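Local coordinates for cpftsy (PDB 4AK9), which serves as the chloroplast signal recognition particle receptor, a SIMIBI-class GTPase that probably helps deliver proteins to the thylakoid membrane, at the interface of chains A and B. Residues are numbered along the deposited sequence; one frame, centred on the assembly and turned at random. Chains: chain A/B, Cpftsy.

The interface of chains A and B. Residues chain A 57-58, 60-61, 249-250, 277; chain B 57-58, 60-61, 249-250, 277.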
# COMPACT_ATOMS: atom_id res chain seq x y z
N LEU A 57 1.56 0.89 -9.06
CA LEU A 57 1.59 0.21 -7.76
C LEU A 57 2.21 1.12 -6.69
O LEU A 57 1.75 1.13 -5.53
CB LEU A 57 2.34 -1.14 -7.84
CG LEU A 57 1.71 -2.26 -8.68
CD1 LEU A 57 2.62 -3.51 -8.67
CD2 LEU A 57 0.31 -2.67 -8.21
N VAL A 58 3.19 1.92 -7.07
CA VAL A 58 3.80 2.86 -6.14
C VAL A 58 2.74 3.85 -5.62
O VAL A 58 2.74 4.21 -4.43
CB VAL A 58 5.01 3.57 -6.78
CG1 VAL A 58 5.57 4.65 -5.83
CG2 VAL A 58 6.10 2.54 -7.17
N ASP A 60 -0.38 3.13 -5.21
CA ASP A 60 -1.52 2.38 -4.65
C ASP A 60 -2.77 2.21 -5.51
O ASP A 60 -3.87 2.06 -5.00
CB ASP A 60 -1.90 2.89 -3.26
CG ASP A 60 -1.24 2.07 -2.17
OD1 ASP A 60 -0.43 1.17 -2.50
OD2 ASP A 60 -1.54 2.31 -0.98
N PHE A 61 -2.60 2.24 -6.83
CA PHE A 61 -3.43 1.37 -7.65
C PHE A 61 -3.03 -0.06 -7.25
O PHE A 61 -1.86 -0.45 -7.40
CB PHE A 61 -3.12 1.61 -9.13
CG PHE A 61 -3.46 2.98 -9.61
CD1 PHE A 61 -2.59 4.05 -9.40
CD2 PHE A 61 -4.63 3.20 -10.32
CE1 PHE A 61 -2.88 5.31 -9.86
CE2 PHE A 61 -4.93 4.47 -10.78
CZ PHE A 61 -4.06 5.53 -10.56
N LEU A 249 -3.96 1.77 0.21
CA LEU A 249 -4.70 0.55 -0.12
C LEU A 249 -5.05 -0.22 1.14
O LEU A 249 -5.96 -1.07 1.17
CB LEU A 249 -3.85 -0.32 -1.04
CG LEU A 249 -4.60 -1.30 -1.93
CD1 LEU A 249 -5.26 -0.55 -3.07
CD2 LEU A 249 -3.66 -2.35 -2.49
N ASN A 250 -4.30 0.04 2.21
CA ASN A 250 -4.60 -0.62 3.47
C ASN A 250 -5.99 -0.33 4.00
O ASN A 250 -6.49 -1.09 4.83
CB ASN A 250 -3.50 -0.31 4.51
CG ASN A 250 -2.19 -0.95 4.13
OD1 ASN A 250 -2.15 -2.09 3.60
ND2 ASN A 250 -1.10 -0.22 4.37
N ARG A 277 -0.18 8.17 -2.29
CA ARG A 277 -0.92 6.93 -2.56
C ARG A 277 -2.33 7.20 -3.06
O ARG A 277 -3.25 6.43 -2.76
CB ARG A 277 -0.91 6.02 -1.30
CG ARG A 277 0.52 5.72 -0.82
CD ARG A 277 0.58 5.20 0.64
NE ARG A 277 0.12 3.83 0.66
CZ ARG A 277 0.24 2.98 1.67
NH1 ARG A 277 0.83 3.36 2.80
NH2 ARG A 277 -0.23 1.75 1.54
N LEU B 57 0.14 1.21 9.65
CA LEU B 57 -0.44 0.99 8.31
C LEU B 57 0.07 2.04 7.30
O LEU B 57 0.26 1.72 6.13
CB LEU B 57 -1.97 0.96 8.33
CG LEU B 57 -2.61 -0.20 9.11
CD1 LEU B 57 -4.15 -0.02 9.08
CD2 LEU B 57 -2.26 -1.57 8.55
N VAL B 58 0.29 3.27 7.78
CA VAL B 58 0.83 4.32 6.91
C VAL B 58 2.22 3.96 6.40
O VAL B 58 2.54 4.23 5.24
CB VAL B 58 0.87 5.67 7.63
CG1 VAL B 58 1.57 6.71 6.74
CG2 VAL B 58 -0.55 6.12 7.99
N ASP B 60 3.13 0.83 5.81
CA ASP B 60 3.06 -0.47 5.11
C ASP B 60 3.47 -1.72 5.86
O ASP B 60 3.87 -2.72 5.29
CB ASP B 60 3.75 -0.43 3.72
CG ASP B 60 2.73 -0.36 2.58
OD1 ASP B 60 1.52 -0.22 2.87
OD2 ASP B 60 3.14 -0.47 1.39
N PHE B 61 3.33 -1.66 7.18
CA PHE B 61 3.03 -2.86 7.89
C PHE B 61 1.61 -3.16 7.37
O PHE B 61 0.72 -2.29 7.46
CB PHE B 61 3.03 -2.57 9.39
CG PHE B 61 4.39 -2.24 9.95
CD1 PHE B 61 4.91 -0.95 9.87
CD2 PHE B 61 5.16 -3.23 10.58
CE1 PHE B 61 6.17 -0.64 10.41
CE2 PHE B 61 6.42 -2.92 11.09
CZ PHE B 61 6.92 -1.62 11.00
N LEU B 249 3.77 -2.80 0.06
CA LEU B 249 3.04 -4.05 0.31
C LEU B 249 2.54 -4.68 -1.00
O LEU B 249 2.25 -5.86 -1.07
CB LEU B 249 1.84 -3.75 1.21
CG LEU B 249 1.36 -4.96 2.02
CD1 LEU B 249 2.36 -5.19 3.15
CD2 LEU B 249 -0.03 -4.72 2.60
N ASN B 250 2.39 -3.85 -2.02
CA ASN B 250 1.98 -4.38 -3.32
C ASN B 250 2.92 -5.43 -3.90
O ASN B 250 2.51 -6.22 -4.75
CB ASN B 250 1.75 -3.23 -4.30
CG ASN B 250 0.60 -2.39 -3.87
OD1 ASN B 250 -0.44 -2.93 -3.47
ND2 ASN B 250 0.76 -1.07 -3.89
N ARG B 277 7.50 3.50 2.89
CA ARG B 277 6.79 2.24 3.09
C ARG B 277 7.66 1.11 3.62
O ARG B 277 7.43 -0.06 3.30
CB ARG B 277 6.08 1.85 1.76
CG ARG B 277 5.19 2.99 1.24
CD ARG B 277 4.70 2.76 -0.21
NE ARG B 277 3.68 1.72 -0.20
CZ ARG B 277 2.77 1.51 -1.15
NH1 ARG B 277 2.74 2.26 -2.24
NH2 ARG B 277 1.90 0.53 -1.00
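The C-terminal end of helix 45-58 and the following loop of chain A, holding A:Asp60, meet the 3-10 helix 245-250 and the loop bearing B:Arg277 of chain B; a two-fold axis repeats the contact with the chains exchanged. The two carboxylate oxygens of A:Asp60 divide the work. OD2 stays within its own chain, accepting from A:Leu249 N (2.7 Å, 164° at the hydrogen) and, side-on, from A:Arg277 NE and NH2; A:Arg277 NH2 meets the syn lone pair of OD2, whereas A:Arg277 NE and A:Leu249 N come from above the carboxylate plane. OD1 crosses the interface: B:Asn250 ND2 lies 2.9 Å from A:Asp60 OD1, nearly along the carboxylate C-O axis, and B:Arg277 NH2 forms a salt bridge to A:Asp60 OD1 from above the plane at 2.8 Å. The A:Asp60 carboxylate and B:Arg277 guanidinium planes stand 88° apart. Bent at chi3, the two arginines meet tip to tip with guanidiniums stacked 25° from parallel, and A:Arg277 CZ lies 4.1 Å from B:Arg277 CZ; the aspartates probably offset their like charges. B:Asn250 ND2 also makes a weak bond to A:Leu57 O at the helix end. An alanine at A:Asp60 would remove both acceptors, and with them the bonds from A:Leu249 N and B:Asn250 ND2, and would probably loosen A:Arg277 and leave the stacked guanidiniums less well neutralised. The patch thus joins two receptor copies in the deposited assembly through paired salt bridges, though this dimer may not be the biological one.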